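Local coordinates for protein NAD-dependent aldehyde dehydrogenase (Burkholderia multivorans, PDB 5UJU) that probably oxidises aldehydes to carboxylic acids with NAD+ as the electron acceptor, at residues A[346-350]-A[456-460]; A[418-424]-A[437-443]. One frame throughout, in Å; residues are numbered along the deposited sequence.

Contact 2 lies in a seven-stranded mixed sheet, and contact 1, centred about 12 Å from it, joins two loops that lead into that sheet. Segment 346-350 lies between helix 332-344 and strand 356-360; segment 456-460 follows helix 449-452 and runs into strand 460-466. Contact 2 pairs strands 418-421 and 440-445 at one margin of the sheet within this chain, nested in sequence inside the loop that contact 1 closes. Strand 460-466 follows 440-445 across the sheet, so the contacts meet: Pro459 O is 2.8 Å from Leu440 N, a probable hydrogen bond. The loop carrying one sodium ligand thus couples the cation site to the strand next to the edge.

Contact 1 (A[346-350]-A[456-460]); sequences YSGQM and WFGPI. With NA (sodium ion), chain C.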
loop_
_atom_site.group_PDB
_atom_site.type_symbol
_atom_site.label_atom_id
_atom_site.label_comp_id
_atom_site.label_asym_id
_atom_site.label_seq_id
_atom_site.Cartn_x
_atom_site.Cartn_y
_atom_site.Cartn_z
ATOM N N TYR A 346 -20.533 26.461 4.099
ATOM C CA TYR A 346 -20.611 25.629 5.302
ATOM C C TYR A 346 -19.753 26.217 6.432
ATOM O O TYR A 346 -19.204 25.493 7.264
ATOM C CB TYR A 346 -20.223 24.176 4.963
ATOM C CG TYR A 346 -20.406 23.137 6.071
ATOM C CD1 TYR A 346 -21.385 23.275 7.053
ATOM C CD2 TYR A 346 -19.579 22.022 6.123
ATOM C CE1 TYR A 346 -21.528 22.311 8.065
ATOM C CE2 TYR A 346 -19.708 21.078 7.110
ATOM C CZ TYR A 346 -20.677 21.222 8.075
ATOM O OH TYR A 346 -20.772 20.255 9.042
ATOM N N SER A 347 -19.623 27.550 6.461
ATOM C CA SER A 347 -18.928 28.251 7.545
ATOM C C SER A 347 -17.503 27.739 7.728
ATOM O O SER A 347 -17.013 27.598 8.851
ATOM C CB SER A 347 -19.699 28.172 8.866
ATOM O OG SER A 347 -20.989 28.755 8.760
ATOM N N GLY A 348 -16.824 27.493 6.608
ATOM C CA GLY A 348 -15.433 27.067 6.634
ATOM C C GLY A 348 -15.187 25.718 7.263
ATOM O O GLY A 348 -14.037 25.395 7.583
ATOM N N GLN A 349 -16.235 24.902 7.432
ATOM C CA GLN A 349 -16.131 23.596 8.061
ATOM C C GLN A 349 -15.866 22.477 7.053
ATOM O O GLN A 349 -16.129 21.302 7.347
ATOM C CB GLN A 349 -17.399 23.300 8.879
ATOM C CG GLN A 349 -17.614 24.282 10.048
ATOM C CD GLN A 349 -18.997 24.188 10.688
ATOM O OE1 GLN A 349 -19.117 23.854 11.867
ATOM N NE2 GLN A 349 -20.046 24.514 9.919
ATOM N N MET A 350 -15.334 22.810 5.887
ATOM C CA MET A 350 -14.911 21.814 4.918
ATOM C C MET A 350 -13.415 21.597 5.069
ATOM O O MET A 350 -12.666 22.545 5.332
ATOM C CB MET A 350 -15.245 22.257 3.498
ATOM C CG MET A 350 -16.676 22.638 3.358
ATOM S SD MET A 350 -17.052 23.174 1.699
ATOM C CE MET A 350 -16.968 21.602 0.823
ATOM N N TRP A 456 -7.336 26.188 12.559
ATOM C CA TRP A 456 -8.422 26.879 13.245
ATOM C C TRP A 456 -9.705 26.360 12.615
ATOM O O TRP A 456 -10.168 26.893 11.600
ATOM C CB TRP A 456 -8.295 28.387 13.079
ATOM C CG TRP A 456 -7.065 28.948 13.701
ATOM C CD1 TRP A 456 -5.806 28.958 13.168
ATOM C CD2 TRP A 456 -6.966 29.580 14.980
ATOM N NE1 TRP A 456 -4.929 29.571 14.033
ATOM C CE2 TRP A 456 -5.614 29.956 15.156
ATOM C CE3 TRP A 456 -7.885 29.870 15.990
ATOM C CZ2 TRP A 456 -5.164 30.607 16.305
ATOM C CZ3 TRP A 456 -7.439 30.514 17.131
ATOM C CH2 TRP A 456 -6.090 30.873 17.282
ATOM N N PHE A 457 -10.315 25.362 13.230
ATOM C CA PHE A 457 -11.467 24.741 12.598
ATOM C C PHE A 457 -12.680 25.643 12.753
ATOM O O PHE A 457 -13.006 26.083 13.860
ATOM C CB PHE A 457 -11.748 23.357 13.174
ATOM C CG PHE A 457 -12.951 22.705 12.569
ATOM C CD1 PHE A 457 -12.899 22.205 11.272
ATOM C CD2 PHE A 457 -14.137 22.604 13.280
ATOM C CE1 PHE A 457 -14.018 21.596 10.695
ATOM C CE2 PHE A 457 -15.258 22.002 12.710
ATOM C CZ PHE A 457 -15.193 21.502 11.414
ATOM N N GLY A 458 -13.332 25.935 11.638
ATOM C CA GLY A 458 -14.450 26.840 11.644
ATOM C C GLY A 458 -14.228 27.965 10.660
ATOM O O GLY A 458 -13.270 27.959 9.881
ATOM N N PRO A 459 -15.120 28.948 10.669
ATOM C CA PRO A 459 -15.083 30.023 9.653
ATOM C C PRO A 459 -14.089 31.117 10.022
ATOM O O PRO A 459 -14.452 32.251 10.320
ATOM C CB PRO A 459 -16.532 30.523 9.658
ATOM C CG PRO A 459 -16.958 30.341 11.092
ATOM C CD PRO A 459 -16.267 29.084 11.583
ATOM N N ILE A 460 -12.806 30.771 9.996
ATOM C CA ILE A 460 -11.728 31.645 10.459
ATOM C C ILE A 460 -10.680 31.735 9.361
ATOM O O ILE A 460 -10.272 30.707 8.812
ATOM C CB ILE A 460 -11.100 31.097 11.753
ATOM C CG1 ILE A 460 -12.169 30.983 12.850
ATOM C CG2 ILE A 460 -9.857 31.916 12.160
ATOM C CD1 ILE A 460 -11.803 30.019 13.995
HETATM NA NA NA C . -11.767 26.881 7.854
HETATM O O HOH W 1 -9.850 27.805 9.168
HETATM O O HOH W 2 -12.064 24.850 9.426
HETATM O O HOH W 3 -11.645 29.305 6.582
HETATM O O HOH W 4 -10.002 25.858 6.237
#
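A sodium ion joins two loops that share no direct hydrogen bond: it bridges two glycine carbonyls, Gly348 O and Gly458 O, each 2.7 Å from NA. Four waters at 2.5 to 2.7 Å from NA complete a roughly octahedral shell, with the carbonyls at adjacent vertices, Gly348 O 3.5 Å from Gly458 O. The shell is itself anchored to 456-460, since one water accepts from Gly458 N at 2.8 Å and another donates to Ile460 O at 3.0 Å.

Both backbones turn sharply here. Tyr346, Ser347 and Gly348 all have left-handed helical angles, and Gln349 N and Gln349 NE2 both bond Tyr346 O at 3.0 Å. Pro459 centres an inverse gamma turn, in which Ile460 N reaches Gly458 O at 2.9 Å. Both glycines are sterically required: a CB on Gly348 would lie 2.8 Å from Gly458 O, and one on Gly458 would strike Pro459 CD.

Close packing fills the rest. Ser347 O sits 3.0 Å from Pro459 N, which has no hydrogen to offer, and Gln349 CB lies 3.8 Å from Phe457 CZ. The Gln349 amide is held by Gln402 N and Ala400 O, and Ser347 OG by Ile398 O, tying the left-handed turn to the 398-402 region.

Phe457-Gly458-Pro459 matches the Phe-Gly-Pro portion of a familiar aldehyde dehydrogenase sequence signature, here forming half of a buried cation site made of main-chain carbonyls and water.

Contact 2 (A[418-424]-A[437-443]); sequences RVLLDSQ and RTPLVLQ
The shortest polar links of this antiparallel pair are Gln443 N to Arg418 O at 2.7 Å, Leu420 N to Val441 O at 2.7 Å, Gln424 N to Thr438 OG1 (chi1 p) at 2.6 Å and Ser423 OG (chi1 t) to Thr438 O at 2.7 Å. Val441 O also accepts from Leu421 N at 3.1 Å: Leu420, near helical angles (-90/-36), and Leu421 lie opposite the single Val441, a classic beta bulge shifting the register by one. Val441 N bonds Leu421 O at 3.0 Å. Arg418-Gln443 and Leu421-Val441 are hydrogen-bonded pairs, though Arg418 N to Gln443 O is weak at 3.3 Å; Val419-Leu442 is non-hydrogen-bonded. Thr438 N bonds Gln424 O at 2.9 Å, and a water donates to Asp422 O (2.7 Å) and Pro439 O (2.6 Å) while accepting from Thr438 OG1 (2.7 Å).

On one face Val419 (t) packs CG1 3.8 Å from Leu440 CD1 (t/p) and CG2 3.6 Å from Leu442 CD2; on the other, Leu421 CB (t/p) meets Val441 CB (t) at 4.1 Å.

Asp422 pairs with Arg414 of helix 404-414, which also covers Ser423 and Leu440; helix 373-388 covers Leu421 and Gln443, and strand 460-466 bonds the other edge of 440-445.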
loop_
_atom_site.group_PDB
_atom_site.type_symbol
_atom_site.label_atom_id
_atom_site.label_comp_id
_atom_site.label_asym_id
_atom_site.label_seq_id
_atom_site.Cartn_x
_atom_site.Cartn_y
_atom_site.Cartn_z
ATOM N N ARG A 418 -5.543 41.793 13.738
ATOM C CA ARG A 418 -6.496 42.865 13.478
ATOM C C ARG A 418 -7.700 42.270 12.766
ATOM O O ARG A 418 -7.548 41.575 11.754
ATOM C CB ARG A 418 -5.893 43.984 12.619
ATOM C CG ARG A 418 -6.937 45.037 12.196
ATOM C CD ARG A 418 -6.375 46.111 11.266
ATOM N NE ARG A 418 -5.354 46.904 11.926
ATOM C CZ ARG A 418 -5.579 48.063 12.542
ATOM N NH1 ARG A 418 -6.795 48.583 12.588
ATOM N NH2 ARG A 418 -4.577 48.693 13.113
ATOM N N VAL A 419 -8.889 42.534 13.299
ATOM C CA VAL A 419 -10.103 41.986 12.715
ATOM C C VAL A 419 -10.468 42.815 11.493
ATOM O O VAL A 419 -10.665 44.031 11.590
ATOM C CB VAL A 419 -11.247 41.959 13.734
ATOM C CG1 VAL A 419 -12.495 41.374 13.081
ATOM C CG2 VAL A 419 -10.841 41.139 14.951
ATOM N N LEU A 420 -10.565 42.156 10.339
ATOM C CA LEU A 420 -11.048 42.805 9.127
ATOM C C LEU A 420 -12.561 42.686 8.995
ATOM O O LEU A 420 -13.221 43.603 8.495
ATOM C CB LEU A 420 -10.344 42.215 7.904
ATOM C CG LEU A 420 -8.847 42.536 7.835
ATOM C CD1 LEU A 420 -8.157 41.685 6.797
ATOM C CD2 LEU A 420 -8.641 44.005 7.550
ATOM N N LEU A 421 -13.122 41.552 9.408
ATOM C CA LEU A 421 -14.564 41.354 9.383
ATOM C C LEU A 421 -14.901 40.513 10.593
ATOM O O LEU A 421 -14.374 39.406 10.734
ATOM C CB LEU A 421 -15.024 40.664 8.095
ATOM C CG LEU A 421 -16.464 40.138 8.095
ATOM C CD1 LEU A 421 -17.433 41.295 8.261
ATOM C CD2 LEU A 421 -16.742 39.408 6.804
ATOM N N ASP A 422 -15.735 41.046 11.479
ATOM C CA ASP A 422 -16.064 40.321 12.691
ATOM C C ASP A 422 -17.141 39.293 12.392
ATOM O O ASP A 422 -17.990 39.491 11.522
ATOM C CB ASP A 422 -16.515 41.266 13.807
ATOM C CG ASP A 422 -16.486 40.596 15.178
ATOM O OD1 ASP A 422 -15.910 39.492 15.280
ATOM O OD2 ASP A 422 -17.003 41.173 16.159
ATOM N N SER A 423 -17.079 38.184 13.123
ATOM C CA SER A 423 -18.085 37.136 13.077
ATOM C C SER A 423 -19.308 37.551 13.885
ATOM O O SER A 423 -19.179 37.987 15.032
ATOM C CB SER A 423 -17.495 35.843 13.634
ATOM O OG SER A 423 -18.497 34.865 13.801
ATOM N N GLN A 424 -20.498 37.374 13.307
ATOM C CA GLN A 424 -21.752 37.725 13.961
ATOM C C GLN A 424 -22.616 36.486 14.161
ATOM O O GLN A 424 -22.445 35.477 13.478
ATOM C CB GLN A 424 -22.550 38.748 13.135
ATOM C CG GLN A 424 -21.752 39.943 12.633
ATOM C CD GLN A 424 -21.216 40.797 13.751
ATOM O OE1 GLN A 424 -21.543 40.592 14.922
ATOM N NE2 GLN A 424 -20.384 41.778 13.397
ATOM N N ARG A 437 -23.153 31.272 12.649
ATOM C CA ARG A 437 -22.124 32.288 12.840
ATOM C C ARG A 437 -21.478 32.638 11.505
ATOM O O ARG A 437 -21.154 31.743 10.720
ATOM C CB ARG A 437 -21.012 31.794 13.782
ATOM C CG ARG A 437 -21.443 31.331 15.141
ATOM C CD ARG A 437 -21.953 32.488 15.960
ATOM N NE ARG A 437 -22.026 32.169 17.387
ATOM C CZ ARG A 437 -23.109 31.697 17.988
ATOM N NH1 ARG A 437 -24.212 31.477 17.282
ATOM N NH2 ARG A 437 -23.091 31.444 19.292
ATOM N N THR A 438 -21.253 33.936 11.269
ATOM C CA THR A 438 -20.639 34.403 10.025
ATOM C C THR A 438 -19.117 34.322 10.121
ATOM O O THR A 438 -18.569 34.210 11.219
ATOM C CB THR A 438 -21.080 35.840 9.715
ATOM O OG1 THR A 438 -20.661 36.734 10.759
ATOM C CG2 THR A 438 -22.593 35.898 9.576
ATOM N N PRO A 439 -18.404 34.376 8.990
ATOM C CA PRO A 439 -16.949 34.192 9.044
ATOM C C PRO A 439 -16.215 35.335 9.734
ATOM O O PRO A 439 -16.601 36.510 9.669
ATOM C CB PRO A 439 -16.547 34.102 7.567
ATOM C CG PRO A 439 -17.794 33.659 6.856
ATOM C CD PRO A 439 -18.904 34.329 7.599
ATOM N N LEU A 440 -15.128 34.959 10.402
ATOM C CA LEU A 440 -14.171 35.887 10.982
ATOM C C LEU A 440 -12.971 35.994 10.050
ATOM O O LEU A 440 -12.364 34.976 9.696
ATOM C CB LEU A 440 -13.721 35.409 12.363
ATOM C CG LEU A 440 -12.585 36.200 13.027
ATOM C CD1 LEU A 440 -13.045 37.609 13.422
ATOM C CD2 LEU A 440 -12.093 35.442 14.225
ATOM N N VAL A 441 -12.631 37.220 9.649
ATOM C CA VAL A 441 -11.500 37.460 8.763
ATOM C C VAL A 441 -10.531 38.392 9.467
ATOM O O VAL A 441 -10.920 39.480 9.913
ATOM C CB VAL A 441 -11.925 38.043 7.404
ATOM C CG1 VAL A 441 -10.691 38.201 6.520
ATOM C CG2 VAL A 441 -12.944 37.123 6.707
ATOM N N LEU A 442 -9.281 37.962 9.571
ATOM C CA LEU A 442 -8.265 38.683 10.317
ATOM C C LEU A 442 -7.115 39.078 9.405
ATOM O O LEU A 442 -6.870 38.465 8.364
ATOM C CB LEU A 442 -7.729 37.836 11.475
ATOM C CG LEU A 442 -8.809 37.348 12.440
ATOM C CD1 LEU A 442 -8.445 36.003 13.027
ATOM C CD2 LEU A 442 -9.025 38.359 13.536
ATOM N N GLN A 443 -6.404 40.121 9.810
ATOM C CA GLN A 443 -5.190 40.524 9.125
ATOM C C GLN A 443 -3.996 40.112 9.974
ATOM O O GLN A 443 -3.966 40.388 11.180
ATOM C CB GLN A 443 -5.163 42.037 8.878
ATOM C CG GLN A 443 -3.877 42.511 8.220
ATOM C CD GLN A 443 -3.869 44.012 7.915
ATOM O OE1 GLN A 443 -4.910 44.632 7.703
ATOM N NE2 GLN A 443 -2.684 44.589 7.897
HETATM O O HOH W 5 -18.696 38.030 9.345
#